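Local coordinates for protein NADPH-quinone reductase (Pediococcus pentosaceus ATCC 25745, PDB 3HA2) that is probably a flavin-dependent oxidoreductase of the flavodoxin-like family, thought to bind FMN and reduce quinones at the expense of NAD(P)H, at residues A[57-62]-A[123-128]. Sequence-based numbering, arbitrary orientation.
Sequences LEFPLY and RPFEAF
Leu57 and Phe59, near the C-terminal end of strand 54-60, face Phe125 on a helix that stands well apart from it: the nearest CA atoms, Leu57 CA and Phe125 CA, are 9.7 Å apart, and no hydrogen bond joins the two segments. Three side chains fill the distance. Phe125 reaches out with CG anti to its own carbonyl carbon (chi1 -71°), which carries the ring to the strand residues. Its CD1 and CE1 meet leucine: Leu57 CD1 sits 3.5 Å from Phe125 CE1 and nearly as close to CD1 of the same ring. Its CE2 and CZ meet Phe59, whose CZ lies 3.7 Å from Phe125 CE2. Phe59 and Phe125 come at each other from opposite directions, their planes tilted by 34° and their centroids 5.6 Å apart, too oblique for a true stack. Leu70 of helix 68-77 touches both phenylalanines, and Ile97 of the neighbouring strand packs on Leu57 and Phe59, so the contact is a purely apolar piece of the core. A serine in place of Phe125 would probably open a gap between helix and sheet, leaving Leu57 CD1 and Phe59 CZ without their partner. Away from the strand, a salt bridge joins Arg123 NH1 to Glu126 OE1 (2.9 Å), the acceptor lying in the guanidinium plane, while Phe116 of the second subunit packs on both residues. This is helix-on-sheet packing of the flavodoxin-like fold, in which helix 123-131 is joined to the middle strand of a five-stranded parallel sheet by aromatic and aliphatic side chains.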
loop_
_atom_site.group_PDB
_atom_site.type_symbol
_atom_site.label_atom_id
_atom_site.label_comp_id
_atom_site.label_asym_id
_atom_site.label_seq_id
_atom_site.Cartn_x
_atom_site.Cartn_y
_atom_site.Cartn_z
ATOM N N LEU A 57 9.573 4.419 -9.343
ATOM C CA LEU A 57 8.374 3.591 -9.406
ATOM C C LEU A 57 7.268 4.446 -9.973
ATOM O O LEU A 57 6.946 5.508 -9.427
ATOM C CB LEU A 57 7.975 3.094 -8.028
ATOM C CG LEU A 57 9.097 2.450 -7.209
ATOM C CD1 LEU A 57 8.490 1.987 -5.865
ATOM C CD2 LEU A 57 9.802 1.305 -7.939
ATOM N N GLU A 58 6.695 3.967 -11.070
ATOM C CA GLU A 58 5.731 4.733 -11.862
ATOM C C GLU A 58 4.386 3.994 -11.892
ATOM O O GLU A 58 4.255 2.897 -12.486
ATOM C CB GLU A 58 6.290 4.924 -13.278
ATOM C CG GLU A 58 5.386 5.693 -14.209
ATOM C CD GLU A 58 6.118 6.269 -15.392
ATOM O OE1 GLU A 58 7.322 6.605 -15.270
ATOM O OE2 GLU A 58 5.471 6.400 -16.452
ATOM N N PHE A 59 3.375 4.594 -11.269
ATOM C CA PHE A 59 2.100 3.897 -11.109
ATOM C C PHE A 59 0.914 4.842 -10.917
ATOM O O PHE A 59 1.094 5.987 -10.500
ATOM C CB PHE A 59 2.203 2.934 -9.912
ATOM C CG PHE A 59 2.578 3.611 -8.590
ATOM C CD1 PHE A 59 3.917 3.764 -8.199
ATOM C CD2 PHE A 59 1.583 4.101 -7.743
ATOM C CE1 PHE A 59 4.255 4.396 -6.984
ATOM C CE2 PHE A 59 1.911 4.725 -6.522
ATOM C CZ PHE A 59 3.251 4.868 -6.144
ATOM N N PRO A 60 -0.303 4.353 -11.203
ATOM C CA PRO A 60 -1.519 5.105 -10.871
ATOM C C PRO A 60 -1.915 4.900 -9.415
ATOM O O PRO A 60 -1.701 3.828 -8.838
ATOM C CB PRO A 60 -2.558 4.502 -11.808
ATOM C CG PRO A 60 -2.129 3.077 -11.963
ATOM C CD PRO A 60 -0.608 3.091 -11.908
ATOM N N LEU A 61 -2.496 5.927 -8.821
ATOM C CA LEU A 61 -2.912 5.843 -7.434
ATOM C C LEU A 61 -4.263 5.091 -7.385
ATOM O O LEU A 61 -5.251 5.512 -8.007
ATOM C CB LEU A 61 -3.027 7.260 -6.866
ATOM C CG LEU A 61 -3.230 7.412 -5.368
ATOM C CD1 LEU A 61 -1.920 7.108 -4.649
ATOM C CD2 LEU A 61 -3.762 8.810 -5.014
ATOM N N TYR A 62 -4.279 3.954 -6.699
ATOM C CA TYR A 62 -5.492 3.141 -6.564
ATOM C C TYR A 62 -5.818 3.110 -5.074
ATOM O O TYR A 62 -5.015 2.612 -4.280
ATOM C CB TYR A 62 -5.219 1.711 -7.046
ATOM C CG TYR A 62 -5.228 1.503 -8.551
ATOM C CD1 TYR A 62 -5.333 2.579 -9.422
ATOM C CD2 TYR A 62 -5.132 0.221 -9.095
ATOM C CE1 TYR A 62 -5.349 2.409 -10.791
ATOM C CE2 TYR A 62 -5.152 0.039 -10.480
ATOM C CZ TYR A 62 -5.246 1.150 -11.310
ATOM O OH TYR A 62 -5.256 1.026 -12.682
ATOM N N ARG A 123 4.040 7.825 2.289
ATOM C CA ARG A 123 4.918 7.554 3.432
ATOM C C ARG A 123 5.490 6.122 3.463
ATOM O O ARG A 123 6.642 5.959 3.835
ATOM C CB ARG A 123 4.235 7.865 4.778
ATOM C CG ARG A 123 5.260 8.234 5.868
ATOM C CD ARG A 123 5.919 9.569 5.539
ATOM N NE ARG A 123 5.081 10.664 5.979
ATOM C CZ ARG A 123 5.183 11.938 5.597
ATOM N NH1 ARG A 123 6.104 12.355 4.721
ATOM N NH2 ARG A 123 4.322 12.808 6.106
ATOM N N PRO A 124 4.693 5.084 3.108
ATOM C CA PRO A 124 5.349 3.764 3.114
ATOM C C PRO A 124 6.579 3.665 2.219
ATOM O O PRO A 124 7.499 2.923 2.551
ATOM C CB PRO A 124 4.250 2.805 2.630
ATOM C CG PRO A 124 2.977 3.509 2.912
ATOM C CD PRO A 124 3.268 4.980 2.748
ATOM N N PHE A 125 6.611 4.401 1.103
ATOM C CA PHE A 125 7.800 4.365 0.221
ATOM C C PHE A 125 8.957 5.132 0.824
ATOM O O PHE A 125 10.118 4.758 0.672
ATOM C CB PHE A 125 7.462 4.904 -1.170
ATOM C CG PHE A 125 6.580 3.990 -1.961
ATOM C CD1 PHE A 125 7.084 2.805 -2.491
ATOM C CD2 PHE A 125 5.240 4.293 -2.152
ATOM C CE1 PHE A 125 6.267 1.949 -3.203
ATOM C CE2 PHE A 125 4.421 3.446 -2.889
ATOM C CZ PHE A 125 4.930 2.279 -3.401
ATOM N N GLU A 126 8.635 6.231 1.495
ATOM C CA GLU A 126 9.661 6.993 2.193
ATOM C C GLU A 126 10.291 6.130 3.289
ATOM O O GLU A 126 11.512 6.108 3.442
ATOM C CB GLU A 126 9.056 8.279 2.760
ATOM C CG GLU A 126 10.064 9.247 3.379
ATOM C CD GLU A 126 9.416 10.597 3.742
ATOM O OE1 GLU A 126 8.231 10.831 3.402
ATOM O OE2 GLU A 126 10.099 11.428 4.380
ATOM N N ALA A 127 9.459 5.425 4.047
ATOM C CA ALA A 127 9.969 4.535 5.096
ATOM C C ALA A 127 10.816 3.385 4.518
ATOM O O ALA A 127 11.837 2.995 5.098
ATOM C CB ALA A 127 8.815 4.000 5.948
ATOM N N PHE A 128 10.400 2.851 3.377
ATOM C CA PHE A 128 11.213 1.862 2.660
ATOM C C PHE A 128 12.592 2.408 2.297
ATOM O O PHE A 128 13.620 1.771 2.529
ATOM C CB PHE A 128 10.499 1.378 1.389
ATOM C CG PHE A 128 11.324 0.422 0.563
ATOM C CD1 PHE A 128 11.388 -0.925 0.889
ATOM C CD2 PHE A 128 12.042 0.874 -0.541
ATOM C CE1 PHE A 128 12.157 -1.816 0.126
ATOM C CE2 PHE A 128 12.807 -0.015 -1.300
ATOM C CZ PHE A 128 12.856 -1.343 -0.966
#